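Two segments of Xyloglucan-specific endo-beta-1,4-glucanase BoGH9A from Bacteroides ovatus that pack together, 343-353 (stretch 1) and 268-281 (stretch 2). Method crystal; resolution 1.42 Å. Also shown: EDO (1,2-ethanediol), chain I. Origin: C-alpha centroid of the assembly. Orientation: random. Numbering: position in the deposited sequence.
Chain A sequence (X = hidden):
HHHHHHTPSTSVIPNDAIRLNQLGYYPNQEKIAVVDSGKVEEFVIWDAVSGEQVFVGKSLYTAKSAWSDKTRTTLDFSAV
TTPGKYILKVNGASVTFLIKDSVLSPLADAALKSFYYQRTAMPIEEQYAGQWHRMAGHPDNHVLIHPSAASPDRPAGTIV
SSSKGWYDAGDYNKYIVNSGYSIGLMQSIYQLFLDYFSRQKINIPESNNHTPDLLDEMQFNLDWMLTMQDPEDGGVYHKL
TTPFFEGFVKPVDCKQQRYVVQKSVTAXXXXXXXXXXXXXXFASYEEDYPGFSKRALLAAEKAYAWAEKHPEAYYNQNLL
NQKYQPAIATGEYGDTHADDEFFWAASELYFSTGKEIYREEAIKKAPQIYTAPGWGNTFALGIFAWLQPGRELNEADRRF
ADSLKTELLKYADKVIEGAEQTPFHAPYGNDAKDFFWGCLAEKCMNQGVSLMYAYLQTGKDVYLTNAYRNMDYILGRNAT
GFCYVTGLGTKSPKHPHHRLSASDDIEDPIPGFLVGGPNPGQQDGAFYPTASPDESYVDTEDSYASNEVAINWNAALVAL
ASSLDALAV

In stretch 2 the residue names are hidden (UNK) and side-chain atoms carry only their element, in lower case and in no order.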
ATOM      1  N   PHE A 343      11.712  14.804  -8.049  1.00 17.44           N
ATOM      2  CA  PHE A 343      12.570  13.711  -8.525  1.00 18.97           C
ATOM      3  C   PHE A 343      11.762  12.621  -9.196  1.00 15.49           C
ATOM      4  O   PHE A 343      12.089  12.154 -10.290  1.00 15.93           O
ATOM      5  CB  PHE A 343      13.378  13.115  -7.385  1.00 19.22           C
ATOM      6  CG  PHE A 343      14.183  11.919  -7.781  1.00 17.55           C
ATOM      7  CD1 PHE A 343      15.297  12.082  -8.574  1.00 19.84           C
ATOM      8  CD2 PHE A 343      13.851  10.639  -7.353  1.00 18.01           C
ATOM      9  CE1 PHE A 343      16.061  11.009  -8.944  1.00 17.38           C
ATOM     10  CE2 PHE A 343      14.615   9.562  -7.724  1.00 17.08           C
ATOM     11  CZ  PHE A 343      15.727   9.742  -8.520  1.00 16.93           C
ATOM     12  N   TRP A 344      10.689  12.204  -8.534  1.00 15.88           N
ATOM     13  CA  TRP A 344       9.853  11.138  -9.086  1.00 15.37           C
ATOM     14  C   TRP A 344       9.201  11.583 -10.406  1.00 13.98           C
ATOM     15  O   TRP A 344       9.289  10.884 -11.427  1.00 14.58           O
ATOM     16  CB  TRP A 344       8.821  10.647  -8.041  1.00 14.40           C
ATOM     17  CG  TRP A 344       7.898   9.611  -8.581  1.00 12.58           C
ATOM     18  CD1 TRP A 344       8.192   8.639  -9.483  1.00 16.64           C
ATOM     19  CD2 TRP A 344       6.496   9.482  -8.298  1.00 13.17           C
ATOM     20  NE1 TRP A 344       7.068   7.903  -9.792  1.00 13.77           N
ATOM     21  CE2 TRP A 344       6.018   8.384  -9.054  1.00 13.41           C
ATOM     22  CE3 TRP A 344       5.609  10.160  -7.456  1.00 15.20           C
ATOM     23  CZ2 TRP A 344       4.686   7.982  -9.028  1.00 12.89           C
ATOM     24  CZ3 TRP A 344       4.276   9.745  -7.426  1.00 15.56           C
ATOM     25  CH2 TRP A 344       3.837   8.661  -8.207  1.00 15.06           C
ATOM     26  N   ALA A 345       8.593  12.765 -10.411  1.00 16.03           N
ATOM     27  CA  ALA A 345       7.984  13.268 -11.630  1.00 16.28           C
ATOM     28  C   ALA A 345       8.958  13.459 -12.798  1.00 13.19           C
ATOM     29  O   ALA A 345       8.667  13.058 -13.902  1.00 15.32           O
ATOM     30  CB  ALA A 345       7.249  14.589 -11.364  1.00 17.19           C
ATOM     31  N   ALA A 346      10.102  14.079 -12.526  1.00 16.23           N
ATOM     32  CA  ALA A 346      11.074  14.315 -13.593  1.00 17.68           C
ATOM     33  C   ALA A 346      11.564  12.974 -14.117  1.00 16.44           C
ATOM     34  O   ALA A 346      11.736  12.814 -15.327  1.00 17.17           O
ATOM     35  CB  ALA A 346      12.212  15.154 -13.075  1.00 18.78           C
ATOM     36  N   SER A 347      11.790  12.010 -13.216  1.00 14.86           N
ATOM     37  CA  SER A 347      12.236  10.670 -13.642  1.00 15.19           C
ATOM     38  C   SER A 347      11.211  10.007 -14.563  1.00 15.70           C
ATOM     39  O   SER A 347      11.549   9.539 -15.647  1.00 16.09           O
ATOM     40  CB  SER A 347      12.537   9.775 -12.444  1.00 14.58           C
ATOM     41  OG  SER A 347      13.643  10.259 -11.720  1.00 16.09           O
ATOM     42  N   GLU A 348       9.937  10.012 -14.166  1.00 15.88           N
ATOM     43  CA  GLU A 348       8.915   9.427 -15.002  1.00 14.28           C
ATOM     44  C   GLU A 348       8.822  10.141 -16.343  1.00 15.27           C
ATOM     45  O   GLU A 348       8.618   9.501 -17.348  1.00 14.68           O
ATOM     46  CB  GLU A 348       7.555   9.442 -14.281  1.00 15.60           C
ATOM     47  CG  GLU A 348       7.475   8.601 -13.018  1.00 14.73           C
ATOM     48  CD  GLU A 348       7.454   7.085 -13.284  1.00 18.05           C
ATOM     49  OE1 GLU A 348       7.544   6.622 -14.459  1.00 18.07           O
ATOM     50  OE2 GLU A 348       7.345   6.336 -12.281  1.00 16.88           O
ATOM     51  N   LEU A 349       8.880  11.473 -16.321  1.00 16.40           N
ATOM     52  CA  LEU A 349       8.789  12.218 -17.569  1.00 18.35           C
ATOM     53  C   LEU A 349       9.983  11.943 -18.477  1.00 17.39           C
ATOM     54  O   LEU A 349       9.822  11.816 -19.676  1.00 17.93           O
ATOM     55  CB  LEU A 349       8.620  13.714 -17.298  1.00 17.40           C
ATOM     56  CG  LEU A 349       7.151  14.050 -16.971  1.00 17.68           C
ATOM     57  CD1 LEU A 349       7.017  15.366 -16.233  1.00 21.90           C
ATOM     58  CD2 LEU A 349       6.261  14.010 -18.216  1.00 20.28           C
ATOM     59  N   TYR A 350      11.162  11.804 -17.890  1.00 15.56           N
ATOM     60  CA  TYR A 350      12.323  11.393 -18.673  1.00 15.70           C
ATOM     61  C   TYR A 350      12.101  10.030 -19.335  1.00 17.67           C
ATOM     62  O   TYR A 350      12.400   9.845 -20.524  1.00 18.15           O
ATOM     63  CB  TYR A 350      13.572  11.347 -17.811  1.00 16.83           C
ATOM     64  CG  TYR A 350      14.842  10.894 -18.526  1.00 16.71           C
ATOM     65  CD1 TYR A 350      15.214  11.447 -19.751  1.00 17.95           C
ATOM     66  CD2 TYR A 350      15.682   9.944 -17.964  1.00 17.92           C
ATOM     67  CE1 TYR A 350      16.382  11.051 -20.398  1.00 18.89           C
ATOM     68  CE2 TYR A 350      16.853   9.563 -18.591  1.00 17.59           C
ATOM     69  CZ  TYR A 350      17.195  10.114 -19.811  1.00 20.81           C
ATOM     70  OH  TYR A 350      18.362   9.727 -20.441  1.00 20.33           O
ATOM     71  N   PHE A 351      11.600   9.050 -18.588  1.00 16.44           N
ATOM     72  CA  PHE A 351      11.427   7.722 -19.174  1.00 14.83           C
ATOM     73  C   PHE A 351      10.286   7.659 -20.180  1.00 17.47           C
ATOM     74  O   PHE A 351      10.352   6.902 -21.145  1.00 21.93           O
ATOM     75  CB  PHE A 351      11.298   6.650 -18.079  1.00 16.54           C
ATOM     76  CG  PHE A 351      12.580   6.461 -17.306  1.00 16.93           C
ATOM     77  CD1 PHE A 351      13.765   6.153 -17.976  1.00 17.44           C
ATOM     78  CD2 PHE A 351      12.619   6.626 -15.940  1.00 20.56           C
ATOM     79  CE1 PHE A 351      14.943   6.022 -17.290  1.00 20.78           C
ATOM     80  CE2 PHE A 351      13.802   6.489 -15.242  1.00 19.29           C
ATOM     81  CZ  PHE A 351      14.968   6.178 -15.917  1.00 19.47           C
ATOM     82  N   SER A 352       9.275   8.501 -20.017  1.00 17.12           N
ATOM     83  CA  SER A 352       8.184   8.527 -20.983  1.00 17.23           C
ATOM     84  C   SER A 352       8.450   9.366 -22.248  1.00 19.78           C
ATOM     85  O   SER A 352       7.873   9.072 -23.282  1.00 23.36           O
ATOM     86  CB  SER A 352       6.909   9.032 -20.336  1.00 20.18           C
ATOM     87  OG  SER A 352       6.537   8.151 -19.271  1.00 19.48           O
ATOM     88  N   THR A 353       9.305  10.382 -22.153  1.00 18.68           N
ATOM     89  CA  THR A 353       9.537  11.285 -23.290  1.00 19.56           C
ATOM     90  C   THR A 353      10.942  11.183 -23.854  1.00 21.04           C
ATOM     91  O   THR A 353      11.167  11.564 -25.007  1.00 20.47           O
ATOM     92  CB  THR A 353       9.307  12.774 -22.926  1.00 16.54           C
ATOM     93  OG1 THR A 353      10.356  13.256 -22.079  1.00 19.32           O
ATOM     94  CG2 THR A 353       7.944  12.989 -22.288  1.00 22.39           C
ATOM     95  N   UNK A 268       0.311  18.514  -7.963  1.00 18.61           N
ATOM     96  CA  UNK A 268       0.689  18.644  -9.344  1.00 18.07           C
ATOM     97  C   UNK A 268       1.777  17.641  -9.721  1.00 16.60           C
ATOM     98  O   UNK A 268       1.708  17.031 -10.775  1.00 17.79           O
ATOM     99  c   UNK A 268       1.157  20.059  -9.630  1.00 21.52           C
ATOM    100  N   UNK A 269       2.765  17.495  -8.847  1.00 19.57           N
ATOM    101  CA  UNK A 269       3.878  16.591  -9.141  1.00 19.20           C
ATOM    102  C   UNK A 269       3.499  15.105  -9.043  1.00 19.29           C
ATOM    103  O   UNK A 269       3.902  14.317  -9.890  1.00 18.13           O
ATOM    104  c   UNK A 269       5.726  18.243  -8.595  1.00 18.47           C
ATOM    105  c   UNK A 269       6.419  18.167  -9.939  1.00 18.74           C
ATOM    106  c   UNK A 269       6.695  18.615  -7.531  1.00 18.56           C
ATOM    107  c   UNK A 269       5.070  16.902  -8.256  1.00 19.50           C
ATOM    108  N   UNK A 270       2.743  14.723  -8.017  1.00 18.80           N
ATOM    109  CA  UNK A 270       2.324  13.317  -7.916  1.00 15.99           C
ATOM    110  C   UNK A 270       1.386  12.979  -9.083  1.00 16.27           C
ATOM    111  O   UNK A 270       1.454  11.898  -9.666  1.00 17.92           O
ATOM    112  c   UNK A 270       1.634  13.062  -6.600  1.00 16.13           C
ATOM    113  o   UNK A 270       2.156  13.360  -4.277  1.00 16.48           O
ATOM    114  c   UNK A 270       2.590  13.081  -5.426  1.00 16.97           C
ATOM    115  o   UNK A 270       3.795  12.840  -5.633  1.00 19.33           O
ATOM    116  N   UNK A 271       0.537  13.934  -9.486  1.00 15.15           N
ATOM    117  CA  UNK A 271      -0.258  13.800 -10.697  1.00 14.81           C
ATOM    118  C   UNK A 271       0.647  13.626 -11.940  1.00 16.73           C
ATOM    119  O   UNK A 271       0.434  12.737 -12.772  1.00 14.41           O
ATOM    120  c   UNK A 271      -4.075  14.921 -13.270  1.00 19.97           C
ATOM    121  c   UNK A 271      -3.473  15.330 -14.453  1.00 19.17           C
ATOM    122  c   UNK A 271      -2.119  15.621 -14.445  1.00 17.72           C
ATOM    123  c   UNK A 271      -1.975  15.113 -12.104  1.00 18.92           C
ATOM    124  c   UNK A 271      -1.390  15.516 -13.274  1.00 15.43           C
ATOM    125  c   UNK A 271      -3.327  14.832 -12.108  1.00 17.35           C
ATOM    126  c   UNK A 271      -1.155  15.058 -10.849  1.00 16.24           C
ATOM    127  N   UNK A 272       1.657  14.484 -12.068  1.00 17.15           N
ATOM    128  CA  UNK A 272       2.539  14.429 -13.227  1.00 17.34           C
ATOM    129  C   UNK A 272       3.266  13.093 -13.293  1.00 15.95           C
ATOM    130  O   UNK A 272       3.328  12.472 -14.340  1.00 15.11           O
ATOM    131  c   UNK A 272       3.518  15.578 -13.192  1.00 17.34           C
ATOM    132  N   UNK A 273       3.780  12.646 -12.153  1.00 14.87           N
ATOM    133  CA  UNK A 273       4.554  11.404 -12.110  1.00 15.73           C
ATOM    134  C   UNK A 273       3.680  10.224 -12.498  1.00 14.05           C
ATOM    135  O   UNK A 273       4.054   9.411 -13.328  1.00 14.99           O
ATOM    136  c   UNK A 273       5.134  11.205 -10.740  1.00 16.16           C
ATOM    137  N   UNK A 274       2.514  10.107 -11.866  1.00 14.35           N
ATOM    138  CA  UNK A 274       1.666   8.954 -12.117  1.00 13.59           C
ATOM    139  C   UNK A 274       1.051   8.988 -13.506  1.00 13.18           C
ATOM    140  O   UNK A 274       0.838   7.961 -14.120  1.00 13.44           O
ATOM    141  c   UNK A 274       0.163   7.329 -10.898  1.00 15.38           C
ATOM    142  c   UNK A 274      -0.563   9.692 -11.151  1.00 14.76           C
ATOM    143  c   UNK A 274       0.624   8.779 -10.993  1.00 15.50           C
ATOM    144  N   UNK A 275       0.810  10.183 -14.031  1.00 13.92           N
ATOM    145  CA  UNK A 275       0.264  10.270 -15.379  1.00 15.84           C
ATOM    146  C   UNK A 275       1.331   9.923 -16.438  1.00 12.61           C
ATOM    147  O   UNK A 275       1.039   9.200 -17.375  1.00 14.79           O
ATOM    148  c   UNK A 275      -0.369  11.654 -15.608  1.00 14.54           C
ATOM    149  s   UNK A 275      -2.925  10.729 -15.445  1.00 17.48           S
ATOM    150  c   UNK A 275      -4.185  10.969 -14.200  1.00 16.27           C
ATOM    151  c   UNK A 275      -1.667  11.830 -14.835  1.00 16.39           C
ATOM    152  N   UNK A 276       2.550  10.390 -16.220  1.00 14.10           N
ATOM    153  CA  UNK A 276       3.660  10.015 -17.096  1.00 15.69           C
ATOM    154  C   UNK A 276       3.905   8.487 -17.044  1.00 14.95           C
ATOM    155  O   UNK A 276       4.071   7.834 -18.083  1.00 15.39           O
ATOM    156  c   UNK A 276       4.898  10.779 -16.705  1.00 17.46           C
ATOM    157  N   UNK A 277       3.937   7.928 -15.831  1.00 14.68           N
ATOM    158  CA  UNK A 277       4.037   6.486 -15.651  1.00 14.13           C
ATOM    159  C   UNK A 277       2.905   5.771 -16.392  1.00 13.56           C
ATOM    160  O   UNK A 277       3.126   4.842 -17.155  1.00 14.06           O
ATOM    161  c   UNK A 277       3.842   4.461 -12.296  1.00 14.70           C
ATOM    162  c   UNK A 277       4.240   4.729 -13.732  1.00 13.57           C
ATOM    163  n   UNK A 277       4.748   3.887 -11.543  1.00 15.42           N
ATOM    164  c   UNK A 277       3.949   6.176 -14.152  1.00 13.58           C
ATOM    165  o   UNK A 277       2.735   4.782 -11.875  1.00 14.45           O
ATOM    166  N   UNK A 278       1.666   6.187 -16.105  1.00 13.87           N
ATOM    167  CA  UNK A 278       0.494   5.549 -16.699  1.00 12.75           C
ATOM    168  C   UNK A 278       0.482   5.619 -18.233  1.00 15.73           C
ATOM    169  O   UNK A 278      -0.018   4.709 -18.893  1.00 16.12           O
ATOM    170  c   UNK A 278      -0.792   6.153 -16.130  1.00 12.86           C
ATOM    171  o   UNK A 278      -0.819   5.977 -14.714  1.00 14.77           O
ATOM    172  N   UNK A 279       0.997   6.717 -18.781  1.00 18.08           N
ATOM    173  CA  UNK A 279       1.055   6.879 -20.227  1.00 18.51           C
ATOM    174  C   UNK A 279       1.756   5.680 -20.857  1.00 18.20           C
ATOM    175  O   UNK A 279       1.287   5.134 -21.855  1.00 19.42           O
ATOM    176  o   UNK A 279       1.735   8.346 -21.985  1.00 23.49           O
ATOM    177  c   UNK A 279       1.787   8.166 -20.582  1.00 19.44           C
ATOM    178  N   UNK A 280       2.869   5.249 -20.265  1.00 17.06           N
ATOM    179  CA  UNK A 280       3.606   4.106 -20.796  1.00 17.09           C
ATOM    180  C   UNK A 280       2.832   2.811 -20.627  1.00 15.68           C
ATOM    181  O   UNK A 280       2.772   1.968 -21.524  1.00 19.35           O
ATOM    182  c   UNK A 280       5.850   5.161 -20.171  1.00 18.79           C
ATOM    183  n   UNK A 280       7.430   6.284 -17.250  1.00 18.19           N
ATOM    184  c   UNK A 280       7.277   4.854 -19.691  1.00 18.48           C
ATOM    185  n   UNK A 280       7.361   4.267 -18.354  1.00 17.63           N
ATOM    186  c   UNK A 280       7.438   4.964 -17.219  1.00 19.30           C
ATOM    187  n   UNK A 280       7.506   4.330 -16.049  1.00 18.64           N
ATOM    188  c   UNK A 280       4.964   3.956 -20.099  1.00 16.94           C
ATOM    189  N   UNK A 281       2.245   2.623 -19.446  1.00 15.05           N
ATOM    190  CA  UNK A 281       1.630   1.342 -19.143  1.00 16.44           C
ATOM    191  C   UNK A 281       0.345   1.090 -19.899  1.00 15.72           C
ATOM    192  O   UNK A 281      -0.041  -0.057 -20.078  1.00 18.69           O
ATOM    193  c   UNK A 281       1.351   1.202 -17.647  1.00 16.70           C
ATOM    194  c   UNK A 281       2.118   1.124 -15.267  1.00 16.23           C
ATOM    195  c   UNK A 281       3.762   0.618 -17.112  1.00 28.35           C
ATOM    196  c   UNK A 281       2.554   1.386 -16.718  1.00 19.74           C
TER
HETATM  197  C1  EDO I 608       4.439  -1.337 -19.799  1.00 39.54           C
HETATM  198  O1  EDO I 608       5.053  -0.093 -20.173  1.00 39.60           O
HETATM  199  C2  EDO I 608       5.508  -2.207 -19.154  1.00 41.33           C
HETATM  200  O2  EDO I 608       6.359  -1.390 -18.337  1.00 38.70           O
HETATM  201  O   HOH W   1       7.578   3.866 -12.663  1.00 17.33           O

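Both segments are helices, and their axes approach to 7.8 Å at an angle of 26° between N-to-C directions. Position 268 has a single side-chain carbon, out of reach of stretch 1: an alanine. Position 269 carries four carbons, forked at the second, and a terminal one lies near the CB of Ala 345. This is leucine, since isoleucine would branch at the first carbon; CD2 of Leu 269 is 3.9 Å from Ala 345 CB, an apolar contact beside a small partner.

At 270 there are two carbons, the second carrying two oxygens. The CA-to-CB bond points away, but the end comes nearer, and one oxygen sits at the ring edge of Trp 344, where indole hydrogens favour a negative oxygen. This is aspartate; OD1 of Asp 270 is 3.6 Å from CZ3 of Trp 344. Position 271 has one carbon followed by a six-carbon ring without oxygen; its CA-to-CB bond points away from stretch 1 and it makes no contact, so the bulk of a phenylalanine fits there.

Position 272 has one carbon, its CB, 4.3 Å from CB of Ala 345, and is alanine. Position 273 also has one carbon, at the tightest part of the packing: CA of 273 is just 3.9 Å from CA of Ala 345. Its CB lies 3.3 Å from the centroid of the six-membered ring of Trp 344, 12° off the normal, a CH-pi contact over the face. It is alanine, whose small side chain lets backbone and indole come this close.

At 274 one carbon carries two more, and CB is 4.3 Å from CH2 of Trp 344: valine, extending the apolar surroundings of the indole. Position 275 is unbranched, two carbons, a sulfur and a carbon; its CA-to-CB bond points away, and the long methionine makes no contact here. At 276 the lone carbon, CB, lies 3.8 Å from both CB of Glu 348 and CD2 of Leu 349; alanine leaves both room.

Position 277 has three carbons, the last bearing an oxygen and a nitrogen, and its CB is 3.6 Å from OE1 of Glu 348. It is glutamine, whose amide can donate: NE2 of Gln 277 gives to water 1 (3.0 Å), which donates to OE2 of Glu 348 (2.5 Å).

Position 278, one carbon and one oxygen, has its CA-to-CB bond away and no contact; as serine, its OG bonds O of Val 274 at 2.7 Å. Position 279, also one carbon and one oxygen, points CA-to-CB toward stretch 1 without contact; it is serine, its hydroxyl hydrogen-bonded elsewhere in the structure.

At 280, three carbons, a nitrogen and a carbon with two nitrogens reach Glu 348 and Ser 352: arginine, with several N-H groups at its edge. NH1 and NH2 of Arg 280 each lie 2.8 Å from OE1 of Glu 348, and NH1 donates to OG of Ser 352 (2.9 Å). Position 281, four carbons forked at the second, is leucine, beyond reach.

The contact thus combines close alanine packing around Ala 345 and Trp 344 with the Glu 348–Arg 280 salt bridge between the helices; within stretch 1, Trp 344 NE1 donates to Glu 348 OE2 (3.0 Å).

Stretch 2 (268-281) ALDFAAVMAQSSRL
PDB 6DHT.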